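Local coordinates for protein aminopeptidase N (Francisella tularensis subsp. tularensis, PDB 5DLL) that catalyses the zinc-dependent release of N-terminal amino acids from peptides, with alanine preferred, and probably helps to degrade intracellular peptides, at residues 60-65 / 100-105; 288-293 / 298-303; 846-851 / 859-864. One frame throughout, in Å; residues are numbered along the deposited sequence.

Interaction 1: 60-65 / 100-105; sequences NTLVLD and EKFVLQ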
ATOM      1  N   ASN A  60      29.759 -13.026 -28.475  1.00 49.30           N
ATOM      2  CA  ASN A  60      29.989 -11.586 -28.636  1.00 47.21           C
ATOM      3  C   ASN A  60      28.880 -10.890 -29.424  1.00 47.69           C
ATOM      4  O   ASN A  60      29.138  -9.966 -30.200  1.00 45.08           O
ATOM      5  CB  ASN A  60      31.338 -11.353 -29.316  1.00 48.01           C
ATOM      6  CG  ASN A  60      32.460 -12.123 -28.652  1.00 49.18           C
ATOM      7  OD1 ASN A  60      32.394 -12.448 -27.460  1.00 43.30           O
ATOM      8  ND2 ASN A  60      33.496 -12.426 -29.421  1.00 48.69           N
ATOM      9  N   THR A  61      27.645 -11.337 -29.216  1.00 46.19           N
ATOM     10  CA  THR A  61      26.490 -10.729 -29.848  1.00 46.12           C
ATOM     11  C   THR A  61      25.831  -9.780 -28.860  1.00 47.68           C
ATOM     12  O   THR A  61      25.551 -10.160 -27.726  1.00 52.47           O
ATOM     13  CB  THR A  61      25.463 -11.788 -30.295  1.00 49.82           C
ATOM     14  OG1 THR A  61      26.047 -12.634 -31.296  1.00 48.86           O
ATOM     15  CG2 THR A  61      24.209 -11.126 -30.865  1.00 46.40           C
ATOM     16  N   LEU A  62      25.598  -8.547 -29.295  1.00 47.02           N
ATOM     17  CA  LEU A  62      24.839  -7.580 -28.516  1.00 44.63           C
ATOM     18  C   LEU A  62      23.365  -7.662 -28.915  1.00 44.12           C
ATOM     19  O   LEU A  62      23.036  -7.583 -30.097  1.00 46.20           O
ATOM     20  CB  LEU A  62      25.373  -6.167 -28.760  1.00 44.70           C
ATOM     21  CG  LEU A  62      24.843  -5.044 -27.859  1.00 45.80           C
ATOM     22  CD1 LEU A  62      25.375  -5.181 -26.436  1.00 43.31           C
ATOM     23  CD2 LEU A  62      25.203  -3.682 -28.438  1.00 44.17           C
ATOM     24  N   VAL A  63      22.488  -7.828 -27.928  1.00 41.53           N
ATOM     25  CA  VAL A  63      21.046  -7.882 -28.163  1.00 45.42           C
ATOM     26  C   VAL A  63      20.364  -6.743 -27.401  1.00 45.48           C
ATOM     27  O   VAL A  63      20.029  -6.885 -26.225  1.00 45.84           O
ATOM     28  CB  VAL A  63      20.443  -9.244 -27.729  1.00 46.51           C
ATOM     29  CG1 VAL A  63      18.949  -9.298 -28.036  1.00 45.02           C
ATOM     30  CG2 VAL A  63      21.172 -10.399 -28.405  1.00 44.81           C
ATOM     31  N   LEU A  64      20.167  -5.615 -28.076  1.00 44.26           N
ATOM     32  CA  LEU A  64      19.472  -4.472 -27.484  1.00 43.95           C
ATOM     33  C   LEU A  64      17.958  -4.605 -27.624  1.00 39.97           C
ATOM     34  O   LEU A  64      17.465  -5.058 -28.650  1.00 48.75           O
ATOM     35  CB  LEU A  64      19.929  -3.170 -28.145  1.00 45.73           C
ATOM     36  CG  LEU A  64      21.393  -2.803 -27.905  1.00 47.77           C
ATOM     37  CD1 LEU A  64      21.836  -1.733 -28.886  1.00 53.48           C
ATOM     38  CD2 LEU A  64      21.606  -2.340 -26.475  1.00 50.68           C
ATOM     39  N   ASP A  65      17.234  -4.204 -26.584  1.00 37.61           N
ATOM     40  CA  ASP A  65      15.774  -4.150 -26.601  1.00 38.40           C
ATOM     41  C   ASP A  65      15.313  -2.805 -27.172  1.00 35.76           C
ATOM     42  O   ASP A  65      15.876  -1.758 -26.842  1.00 35.28           O
ATOM     43  CB  ASP A  65      15.217  -4.319 -25.178  1.00 46.10           C
ATOM     44  CG  ASP A  65      15.634  -5.636 -24.528  1.00 51.48           C
ATOM     45  OD1 ASP A  65      15.219  -6.708 -25.025  1.00 52.91           O
ATOM     46  OD2 ASP A  65      16.365  -5.597 -23.511  1.00 47.18           O
ATOM     47  N   GLU A 100      35.372  -5.721 -27.173  1.00 63.07           N
ATOM     48  CA  GLU A 100      35.372  -5.820 -25.710  1.00 60.90           C
ATOM     49  C   GLU A 100      34.944  -4.510 -25.047  1.00 60.19           C
ATOM     50  O   GLU A 100      34.421  -4.513 -23.931  1.00 57.62           O
ATOM     51  CB  GLU A 100      36.770  -6.201 -25.200  1.00 71.57           C
ATOM     52  CG  GLU A 100      37.256  -7.585 -25.615  1.00 76.79           C
ATOM     53  CD  GLU A 100      36.604  -8.707 -24.828  1.00 77.20           C
ATOM     54  OE1 GLU A 100      36.670  -8.681 -23.583  1.00 66.07           O
ATOM     55  OE2 GLU A 100      36.035  -9.624 -25.459  1.00 79.83           O
ATOM     56  N   LYS A 101      35.191  -3.394 -25.730  1.00 62.38           N
ATOM     57  CA  LYS A 101      34.885  -2.069 -25.201  1.00 64.21           C
ATOM     58  C   LYS A 101      34.624  -1.126 -26.371  1.00 60.79           C
ATOM     59  O   LYS A 101      35.462  -1.004 -27.268  1.00 69.65           O
ATOM     60  CB  LYS A 101      36.059  -1.566 -24.356  1.00 69.18           C
ATOM     61  CG  LYS A 101      35.692  -0.566 -23.271  1.00 71.80           C
ATOM     62  CD  LYS A 101      36.852  -0.369 -22.300  1.00 77.69           C
ATOM     63  CE  LYS A 101      36.466   0.492 -21.105  1.00 75.79           C
ATOM     64  NZ  LYS A 101      36.147   1.897 -21.488  1.00 68.60           N
ATOM     65  N   PHE A 102      33.462  -0.474 -26.372  1.00 56.43           N
ATOM     66  CA  PHE A 102      33.067   0.387 -27.493  1.00 52.56           C
ATOM     67  C   PHE A 102      31.960   1.384 -27.142  1.00 50.02           C
ATOM     68  O   PHE A 102      31.286   1.260 -26.120  1.00 46.31           O
ATOM     69  CB  PHE A 102      32.623  -0.468 -28.689  1.00 46.39           C
ATOM     70  CG  PHE A 102      31.398  -1.311 -28.422  1.00 44.96           C
ATOM     71  CD1 PHE A 102      31.501  -2.522 -27.747  1.00 44.93           C
ATOM     72  CD2 PHE A 102      30.144  -0.903 -28.861  1.00 48.11           C
ATOM     73  CE1 PHE A 102      30.383  -3.301 -27.504  1.00 38.41           C
ATOM     74  CE2 PHE A 102      29.021  -1.684 -28.625  1.00 41.91           C
ATOM     75  CZ  PHE A 102      29.143  -2.882 -27.942  1.00 38.87           C
ATOM     76  N   VAL A 103      31.788   2.371 -28.016  1.00 48.51           N
ATOM     77  CA  VAL A 103      30.694   3.331 -27.915  1.00 44.74           C
ATOM     78  C   VAL A 103      29.735   3.113 -29.091  1.00 48.07           C
ATOM     79  O   VAL A 103      30.164   3.001 -30.243  1.00 51.31           O
ATOM     80  CB  VAL A 103      31.190   4.801 -27.844  1.00 44.20           C
ATOM     81  CG1 VAL A 103      32.329   5.070 -28.818  1.00 46.80           C
ATOM     82  CG2 VAL A 103      30.044   5.776 -28.077  1.00 41.85           C
ATOM     83  N   LEU A 104      28.441   3.042 -28.785  1.00 42.03           N
ATOM     84  CA  LEU A 104      27.413   2.838 -29.790  1.00 41.51           C
ATOM     85  C   LEU A 104      26.450   4.019 -29.823  1.00 40.81           C
ATOM     86  O   LEU A 104      25.720   4.248 -28.864  1.00 51.71           O
ATOM     87  CB  LEU A 104      26.642   1.557 -29.483  1.00 45.76           C
ATOM     88  CG  LEU A 104      25.516   1.201 -30.455  1.00 48.97           C
ATOM     89  CD1 LEU A 104      26.065   0.995 -31.857  1.00 53.21           C
ATOM     90  CD2 LEU A 104      24.770  -0.034 -29.976  1.00 50.91           C
ATOM     91  N   GLN A 105      26.446   4.755 -30.931  1.00 41.29           N
ATOM     92  CA  GLN A 105      25.517   5.860 -31.122  1.00 42.31           C
ATOM     93  C   GLN A 105      24.336   5.434 -31.979  1.00 42.13           C
ATOM     94  O   GLN A 105      24.529   4.894 -33.061  1.00 39.07           O
ATOM     95  CB  GLN A 105      26.215   7.043 -31.792  1.00 52.74           C
ATOM     96  CG  GLN A 105      25.300   8.246 -31.997  1.00 62.63           C
ATOM     97  CD  GLN A 105      25.982   9.398 -32.698  1.00 72.95           C
ATOM     98  OE1 GLN A 105      27.196   9.567 -32.607  1.00 88.41           O
ATOM     99  NE2 GLN A 105      25.200  10.201 -33.408  1.00 86.33           N
TER

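Interaction 2: 288-293 / 298-303; sequences IMASNK and KDFELV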
ATOM      1  N   ILE A 288      -1.307  13.412  -3.729  1.00 43.56           N
ATOM      2  CA  ILE A 288      -0.472  14.384  -2.986  1.00 48.02           C
ATOM      3  C   ILE A 288      -1.138  15.731  -2.651  1.00 47.83           C
ATOM      4  O   ILE A 288      -0.504  16.609  -2.055  1.00 41.02           O
ATOM      5  CB  ILE A 288       0.869  14.659  -3.710  1.00 51.14           C
ATOM      6  CG1 ILE A 288       0.644  15.350  -5.054  1.00 53.82           C
ATOM      7  CG2 ILE A 288       1.649  13.365  -3.906  1.00 55.42           C
ATOM      8  CD1 ILE A 288       1.933  15.776  -5.723  1.00 57.46           C
ATOM      9  N   MET A 289      -2.407  15.898  -3.015  1.00 51.24           N
ATOM     10  CA  MET A 289      -3.097  17.167  -2.790  1.00 54.61           C
ATOM     11  C   MET A 289      -3.849  17.155  -1.465  1.00 53.56           C
ATOM     12  O   MET A 289      -4.460  16.152  -1.096  1.00 58.17           O
ATOM     13  CB  MET A 289      -4.065  17.472  -3.935  1.00 56.11           C
ATOM     14  CG  MET A 289      -3.395  18.015  -5.189  1.00 58.19           C
ATOM     15  SD  MET A 289      -4.568  18.754  -6.349  1.00 67.05           S
ATOM     16  CE  MET A 289      -5.813  17.466  -6.468  1.00 63.03           C
ATOM     17  N   ALA A 290      -3.798  18.278  -0.754  1.00 51.57           N
ATOM     18  CA  ALA A 290      -4.553  18.431   0.483  1.00 52.67           C
ATOM     19  C   ALA A 290      -4.709  19.901   0.847  1.00 55.71           C
ATOM     20  O   ALA A 290      -3.725  20.634   0.917  1.00 58.28           O
ATOM     21  CB  ALA A 290      -3.876  17.674   1.617  1.00 49.40           C
ATOM     22  N   SER A 291      -5.955  20.321   1.052  1.00 66.59           N
ATOM     23  CA  SER A 291      -6.268  21.636   1.607  1.00 65.19           C
ATOM     24  C   SER A 291      -6.735  21.433   3.037  1.00 66.98           C
ATOM     25  O   SER A 291      -7.226  20.357   3.377  1.00 62.30           O
ATOM     26  CB  SER A 291      -7.369  22.318   0.793  1.00 69.50           C
ATOM     27  OG  SER A 291      -7.140  22.165  -0.599  1.00 70.80           O
ATOM     28  N   ASN A 292      -6.574  22.458   3.874  1.00 86.88           N
ATOM     29  CA  ASN A 292      -7.007  22.388   5.279  1.00 92.16           C
ATOM     30  C   ASN A 292      -8.519  22.210   5.408  1.00 95.27           C
ATOM     31  O   ASN A 292      -9.005  21.513   6.312  1.00 73.35           O
ATOM     32  CB  ASN A 292      -6.568  23.636   6.056  1.00 99.37           C
ATOM     33  CG  ASN A 292      -5.159  23.516   6.607  1.00 98.69           C
ATOM     34  OD1 ASN A 292      -4.939  23.649   7.813  1.00 91.81           O
ATOM     35  ND2 ASN A 292      -4.199  23.250   5.728  1.00 89.02           N
ATOM     36  N   LYS A 293      -9.249  22.834   4.488  1.00 90.22           N
ATOM     37  CA  LYS A 293     -10.704  22.768   4.474  1.00 95.23           C
ATOM     38  C   LYS A 293     -11.209  21.365   4.130  1.00 83.21           C
ATOM     39  O   LYS A 293     -12.170  20.887   4.738  1.00 74.89           O
ATOM     40  CB  LYS A 293     -11.281  23.763   3.461  1.00115.83           C
ATOM     41  CG  LYS A 293     -10.777  25.196   3.592  1.00119.37           C
ATOM     42  CD  LYS A 293     -11.684  26.193   2.875  1.00127.64           C
ATOM     43  CE  LYS A 293     -11.986  25.798   1.434  1.00125.61           C
ATOM     44  NZ  LYS A 293     -10.766  25.474   0.638  1.00112.81           N
ATOM     45  N   LYS A 298      -6.871  11.500   7.945  1.00 48.90           N
ATOM     46  CA  LYS A 298      -6.488  10.309   7.193  1.00 50.35           C
ATOM     47  C   LYS A 298      -5.873  10.672   5.838  1.00 44.19           C
ATOM     48  O   LYS A 298      -4.902  10.052   5.409  1.00 42.06           O
ATOM     49  CB  LYS A 298      -7.713   9.405   7.002  1.00 57.85           C
ATOM     50  CG  LYS A 298      -7.426   8.044   6.389  1.00 72.37           C
ATOM     51  CD  LYS A 298      -6.305   7.311   7.115  1.00 80.29           C
ATOM     52  CE  LYS A 298      -6.377   5.807   6.900  1.00 86.27           C
ATOM     53  NZ  LYS A 298      -6.500   5.425   5.465  1.00 87.62           N
ATOM     54  N   ASP A 299      -6.437  11.677   5.175  1.00 42.50           N
ATOM     55  CA  ASP A 299      -5.920  12.135   3.889  1.00 45.48           C
ATOM     56  C   ASP A 299      -4.502  12.664   4.023  1.00 43.59           C
ATOM     57  O   ASP A 299      -3.633  12.324   3.222  1.00 46.30           O
ATOM     58  CB  ASP A 299      -6.810  13.227   3.294  1.00 51.15           C
ATOM     59  CG  ASP A 299      -8.185  12.719   2.909  1.00 54.38           C
ATOM     60  OD1 ASP A 299      -8.379  11.487   2.834  1.00 65.10           O
ATOM     61  OD2 ASP A 299      -9.079  13.562   2.689  1.00 58.33           O
ATOM     62  N   PHE A 300      -4.275  13.496   5.036  1.00 43.30           N
ATOM     63  CA  PHE A 300      -2.937  14.023   5.320  1.00 40.09           C
ATOM     64  C   PHE A 300      -1.919  12.914   5.616  1.00 40.60           C
ATOM     65  O   PHE A 300      -0.772  12.991   5.176  1.00 39.49           O
ATOM     66  CB  PHE A 300      -2.985  14.989   6.498  1.00 40.82           C
ATOM     67  CG  PHE A 300      -3.548  16.343   6.165  1.00 43.69           C
ATOM     68  CD1 PHE A 300      -2.824  17.238   5.386  1.00 44.91           C
ATOM     69  CD2 PHE A 300      -4.778  16.744   6.667  1.00 42.78           C
ATOM     70  CE1 PHE A 300      -3.323  18.499   5.095  1.00 41.16           C
ATOM     71  CE2 PHE A 300      -5.282  18.004   6.380  1.00 42.49           C
ATOM     72  CZ  PHE A 300      -4.552  18.881   5.594  1.00 41.06           C
ATOM     73  N   GLU A 301      -2.340  11.889   6.358  1.00 42.38           N
ATOM     74  CA  GLU A 301      -1.459  10.765   6.706  1.00 43.35           C
ATOM     75  C   GLU A 301      -1.043   9.953   5.480  1.00 44.95           C
ATOM     76  O   GLU A 301       0.084   9.444   5.416  1.00 43.46           O
ATOM     77  CB  GLU A 301      -2.137   9.829   7.711  1.00 46.31           C
ATOM     78  CG  GLU A 301      -1.173   8.887   8.422  1.00 51.68           C
ATOM     79  CD  GLU A 301      -1.661   7.449   8.463  1.00 63.95           C
ATOM     80  OE1 GLU A 301      -1.903   6.932   9.575  1.00 58.06           O
ATOM     81  OE2 GLU A 301      -1.799   6.833   7.380  1.00 73.28           O
ATOM     82  N   LEU A 302      -1.962   9.823   4.524  1.00 44.66           N
ATOM     83  CA  LEU A 302      -1.698   9.078   3.293  1.00 43.68           C
ATOM     84  C   LEU A 302      -0.763   9.833   2.354  1.00 39.78           C
ATOM     85  O   LEU A 302       0.134   9.230   1.761  1.00 44.42           O
ATOM     86  CB  LEU A 302      -3.006   8.736   2.581  1.00 45.95           C
ATOM     87  CG  LEU A 302      -3.850   7.661   3.275  1.00 51.52           C
ATOM     88  CD1 LEU A 302      -5.278   7.655   2.736  1.00 56.03           C
ATOM     89  CD2 LEU A 302      -3.203   6.290   3.129  1.00 51.51           C
ATOM     90  N   VAL A 303      -0.976  11.143   2.221  1.00 35.94           N
ATOM     91  CA  VAL A 303      -0.080  12.012   1.441  1.00 34.78           C
ATOM     92  C   VAL A 303       1.350  11.906   1.959  1.00 36.52           C
ATOM     93  O   VAL A 303       2.299  11.817   1.178  1.00 34.30           O
ATOM     94  CB  VAL A 303      -0.521  13.494   1.497  1.00 35.12           C
ATOM     95  CG1 VAL A 303       0.580  14.423   0.995  1.00 35.59           C
ATOM     96  CG2 VAL A 303      -1.792  13.705   0.687  1.00 37.46           C
TER

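Interaction 3: 846-851 / 859-864; sequences EKIKAS and EIVSKS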
ATOM      1  N   GLU A 846     -24.901 -14.972 -13.658  1.00 51.65           N
ATOM      2  CA  GLU A 846     -25.443 -15.567 -14.885  1.00 53.25           C
ATOM      3  C   GLU A 846     -26.271 -14.563 -15.698  1.00 45.97           C
ATOM      4  O   GLU A 846     -26.351 -14.676 -16.917  1.00 57.17           O
ATOM      5  CB  GLU A 846     -26.263 -16.830 -14.567  1.00 55.36           C
ATOM      6  CG  GLU A 846     -25.407 -18.076 -14.360  1.00 58.97           C
ATOM      7  CD  GLU A 846     -26.118 -19.186 -13.599  1.00 78.90           C
ATOM      8  OE1 GLU A 846     -27.364 -19.150 -13.486  1.00 93.39           O
ATOM      9  OE2 GLU A 846     -25.427 -20.105 -13.109  1.00 84.18           O
ATOM     10  N   LYS A 847     -26.876 -13.589 -15.022  1.00 41.40           N
ATOM     11  CA  LYS A 847     -27.608 -12.515 -15.691  1.00 40.50           C
ATOM     12  C   LYS A 847     -26.651 -11.600 -16.457  1.00 43.68           C
ATOM     13  O   LYS A 847     -26.962 -11.143 -17.556  1.00 66.59           O
ATOM     14  CB  LYS A 847     -28.419 -11.711 -14.670  1.00 41.18           C
ATOM     15  CG  LYS A 847     -29.515 -10.834 -15.257  1.00 42.45           C
ATOM     16  CD  LYS A 847     -29.062  -9.394 -15.411  1.00 50.02           C
ATOM     17  CE  LYS A 847     -30.167  -8.521 -15.986  1.00 58.30           C
ATOM     18  NZ  LYS A 847     -31.341  -8.417 -15.079  1.00 56.51           N
ATOM     19  N   ILE A 848     -25.487 -11.342 -15.874  1.00 39.54           N
ATOM     20  CA  ILE A 848     -24.436 -10.561 -16.533  1.00 45.77           C
ATOM     21  C   ILE A 848     -23.904 -11.320 -17.760  1.00 45.39           C
ATOM     22  O   ILE A 848     -23.800 -10.762 -18.851  1.00 45.81           O
ATOM     23  CB  ILE A 848     -23.283 -10.236 -15.543  1.00 45.45           C
ATOM     24  CG1 ILE A 848     -23.766  -9.256 -14.462  1.00 47.00           C
ATOM     25  CG2 ILE A 848     -22.070  -9.658 -16.266  1.00 42.81           C
ATOM     26  CD1 ILE A 848     -22.948  -9.282 -13.184  1.00 46.37           C
ATOM     27  N   LYS A 849     -23.575 -12.593 -17.558  1.00 45.96           N
ATOM     28  CA  LYS A 849     -23.082 -13.483 -18.617  1.00 43.84           C
ATOM     29  C   LYS A 849     -24.056 -13.581 -19.807  1.00 45.55           C
ATOM     30  O   LYS A 849     -23.633 -13.604 -20.965  1.00 44.14           O
ATOM     31  CB  LYS A 849     -22.823 -14.870 -18.007  1.00 42.30           C
ATOM     32  CG  LYS A 849     -22.503 -16.001 -18.972  1.00 47.96           C
ATOM     33  CD  LYS A 849     -22.333 -17.307 -18.206  1.00 54.52           C
ATOM     34  CE  LYS A 849     -22.578 -18.531 -19.072  1.00 57.11           C
ATOM     35  NZ  LYS A 849     -21.562 -18.662 -20.149  1.00 67.61           N
ATOM     36  N   ALA A 850     -25.353 -13.616 -19.509  1.00 43.01           N
ATOM     37  CA  ALA A 850     -26.386 -13.842 -20.516  1.00 39.80           C
ATOM     38  C   ALA A 850     -26.854 -12.570 -21.236  1.00 44.05           C
ATOM     39  O   ALA A 850     -27.675 -12.653 -22.148  1.00 51.21           O
ATOM     40  CB  ALA A 850     -27.576 -14.545 -19.878  1.00 37.98           C
ATOM     41  N   SER A 851     -26.344 -11.404 -20.839  1.00 43.54           N
ATOM     42  CA  SER A 851     -26.728 -10.133 -21.474  1.00 42.83           C
ATOM     43  C   SER A 851     -25.697  -9.618 -22.492  1.00 41.89           C
ATOM     44  O   SER A 851     -25.698  -8.436 -22.836  1.00 37.77           O
ATOM     45  CB  SER A 851     -26.987  -9.072 -20.401  1.00 40.83           C
ATOM     46  OG  SER A 851     -28.164  -9.386 -19.678  1.00 47.49           O
ATOM     47  N   GLU A 859     -15.566 -13.019 -19.565  1.00 47.86           N
ATOM     48  CA  GLU A 859     -14.519 -13.976 -19.181  1.00 57.14           C
ATOM     49  C   GLU A 859     -14.432 -14.132 -17.664  1.00 56.40           C
ATOM     50  O   GLU A 859     -14.464 -15.244 -17.140  1.00 50.99           O
ATOM     51  CB  GLU A 859     -13.150 -13.526 -19.717  1.00 66.05           C
ATOM     52  CG  GLU A 859     -13.066 -13.376 -21.233  1.00 76.74           C
ATOM     53  CD  GLU A 859     -12.383 -14.537 -21.929  1.00 87.08           C
ATOM     54  OE1 GLU A 859     -13.038 -15.194 -22.766  1.00 85.28           O
ATOM     55  OE2 GLU A 859     -11.190 -14.784 -21.646  1.00 95.81           O
ATOM     56  N   ILE A 860     -14.330 -13.004 -16.967  1.00 59.62           N
ATOM     57  CA  ILE A 860     -14.167 -13.000 -15.514  1.00 60.78           C
ATOM     58  C   ILE A 860     -15.387 -13.613 -14.818  1.00 53.60           C
ATOM     59  O   ILE A 860     -15.244 -14.498 -13.974  1.00 49.94           O
ATOM     60  CB  ILE A 860     -13.885 -11.570 -14.989  1.00 68.28           C
ATOM     61  CG1 ILE A 860     -12.511 -11.099 -15.481  1.00 90.81           C
ATOM     62  CG2 ILE A 860     -13.923 -11.526 -13.467  1.00 74.55           C
ATOM     63  CD1 ILE A 860     -12.262  -9.614 -15.321  1.00108.45           C
ATOM     64  N   VAL A 861     -16.578 -13.149 -15.186  1.00 50.56           N
ATOM     65  CA  VAL A 861     -17.827 -13.674 -14.624  1.00 44.93           C
ATOM     66  C   VAL A 861     -17.958 -15.178 -14.865  1.00 44.80           C
ATOM     67  O   VAL A 861     -18.332 -15.927 -13.965  1.00 45.21           O
ATOM     68  CB  VAL A 861     -19.052 -12.927 -15.196  1.00 46.96           C
ATOM     69  CG1 VAL A 861     -20.341 -13.695 -14.949  1.00 53.15           C
ATOM     70  CG2 VAL A 861     -19.148 -11.539 -14.583  1.00 45.12           C
ATOM     71  N   SER A 862     -17.647 -15.614 -16.080  1.00 52.33           N
ATOM     72  CA  SER A 862     -17.662 -17.037 -16.407  1.00 51.78           C
ATOM     73  C   SER A 862     -16.725 -17.813 -15.487  1.00 50.82           C
ATOM     74  O   SER A 862     -17.079 -18.885 -14.994  1.00 51.87           O
ATOM     75  CB  SER A 862     -17.265 -17.259 -17.871  1.00 51.02           C
ATOM     76  OG  SER A 862     -18.229 -16.704 -18.752  1.00 52.07           O
ATOM     77  N   LYS A 863     -15.543 -17.251 -15.247  1.00 52.51           N
ATOM     78  CA  LYS A 863     -14.498 -17.915 -14.466  1.00 57.69           C
ATOM     79  C   LYS A 863     -14.900 -18.193 -13.009  1.00 54.92           C
ATOM     80  O   LYS A 863     -14.623 -19.276 -12.491  1.00 58.26           O
ATOM     81  CB  LYS A 863     -13.199 -17.103 -14.506  1.00 59.59           C
ATOM     82  CG  LYS A 863     -11.959 -17.931 -14.220  1.00 66.80           C
ATOM     83  CD  LYS A 863     -10.749 -17.052 -13.968  1.00 67.90           C
ATOM     84  CE  LYS A 863      -9.540 -17.889 -13.593  1.00 71.75           C
ATOM     85  NZ  LYS A 863      -8.424 -17.036 -13.106  1.00 79.39           N
ATOM     86  N   SER A 864     -15.550 -17.231 -12.354  1.00 57.02           N
ATOM     87  CA  SER A 864     -16.010 -17.430 -10.969  1.00 53.23           C
ATOM     88  C   SER A 864     -17.254 -18.321 -10.886  1.00 51.67           C
ATOM     89  O   SER A 864     -17.486 -18.942  -9.856  1.00 61.59           O
ATOM     90  CB  SER A 864     -16.273 -16.098 -10.253  1.00 50.38           C
ATOM     91  OG  SER A 864     -17.613 -15.675 -10.414  1.00 46.25           O
TER

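Interaction 1: 60-65 / 100-105
Leu62 and Leu64 meet Phe102 and Leu104 in a buried, wholly apolar contact between two beta-sheets of the N-terminal M1 domain. Strand 62-65 is an outermost strand of a small antiparallel sheet. Strand 101-110 belongs to a large mixed sheet. The strand segments lie 12.4 Å apart at closest approach and cross at -36°. No hydrogen bond joins them, so the contact is face-to-face sheet packing made by side chains.

Leu104 is central. Its CG lies anti to the backbone N (chi1 180°), and its CD2 methyl rests against methyls of both leucines opposite, so that the three methyls form a triangle. Leu104 CD2 is 3.6 Å from Leu64 CD1 and 4.0 Å from Leu62 CD2. Both pairs meet tip to tip. The same Leu62 CD2 methyl also reaches Phe102, lying 4.1 Å from Phe102 CZ. It sits at the ring's edge, close to the ring plane.

Strand 62-65 pairs with strand 92-95 through backbone bonds of Leu62 with Ile95 and Leu64 with Leu93. In the large sheet Phe102 packs on Ile50 and Leu76 and Leu104 on Ile74; Leu104 also reaches over to Ile95 of strand 92-95. Strands 42-52 and 70-76 flank strand 101-110 in its sheet.

Interaction 2: 288-293 / 298-303
Ala290 and Phe300 make the apolar part of this contact, in which the loop after strand 280-284 folds back over the start of helix 297-312. The Ala290 CB methyl lies 3.6 Å from Phe300 CE1 and 3.9 Å from Phe300 CD1. It approaches the ring obliquely.

A second group of contacts sets side chains against the loop backbone. The far end of the Phe300 ring runs on along the loop. Phe300 CZ is 3.8 Å from Ser291 O, which also approaches obliquely, and 4.3 Å from Asn292 CA, which lies at the ring edge. One turn along the helix, Val303 packs both methyls on main chain. With CG1 anti to the backbone N (chi1 166°) and CG2 beside it, the two methyls fork over the main chain of Ile288 and Met289. Val303 CG1 is 3.9 Å from Ile288 O, and Val303 CG2 is 4.0 Å from Met289 O. The bond from CA to CB of Ile288 points away from the helix, so its main chain is what meets Val303. No hydrogen bond links the two segments, so van der Waals contact joins them.

Polar ties come from outside. Asp299 OD2 accepts from Thr296 N and forms a salt bridge with Lys746 of helix 741-752. Phe300 stacks edge-to-face with Tyr237 of helix 236-253, and Ala290 shares a backbone bond with Lys234. Further along, helix 297-312 carries the zinc ligand His309.

Interaction 3: 846-851 / 859-864
Lys849 and Ile848 pack on Val861 and Ser862 where the last two helices of the chain turn back on each other. Helices 835-849 and 855-866 run in roughly opposite directions. Within 846-851 and 859-864 the nearest CA atoms are those of Lys849 and Val861, 6.6 Å apart.

Lys849 can be followed outward. Its CB lies 4.1 Å from Val861 CG1, the apolar start of the contact. CG is anti to the backbone N (chi1 171°), and the chain stays extended as it passes the Ser862 side of the second helix. Lys849 CD then comes 4.2 Å from Ser862 OG. The chain bends at its last torsion (chi4 65°), which leaves Lys849 NZ 4.1 Å from Ser862 OG. That is too long for a hydrogen bond. Ser862 OG instead bonds to Phe858 O, one turn back in its own helix. The amine is therefore a neighbour of the hydroxyl and not its partner.

The other branch of Val861 serves Ile848. Ile848 CG2 meets Val861 CG2 at 3.9 Å, and the two side chains cross at about a right angle.

Both segments belong to the C-terminal helical domain, a region related to ARM repeats. Ile848 also rests on Ala806 and Val809 of helix 800-815, and Val861 on Leu845 of helix 835-849. Lys849 further touches Phe858 and Leu865 of helix 855-866.

How the interactions relate
The three contacts lie in different domains and share no helix or strand. Nearest atoms of any two are about 26 Å or more apart. Interaction 1 is the buried one, joining two sheets by aliphatic and aromatic side chains. Interactions 2 and 3 are partly buried. Each joins elements close in sequence, a loop to the helix after it and a helix to the next helix. None has a hydrogen bond across its segments. Their chemistry still differs: interaction 2 sets side chains largely against main chain, and interaction 3 lays a lysine chain beside a serine next to its aliphatic pair. Of the three, interaction 2 involves the helix that carries a zinc ligand.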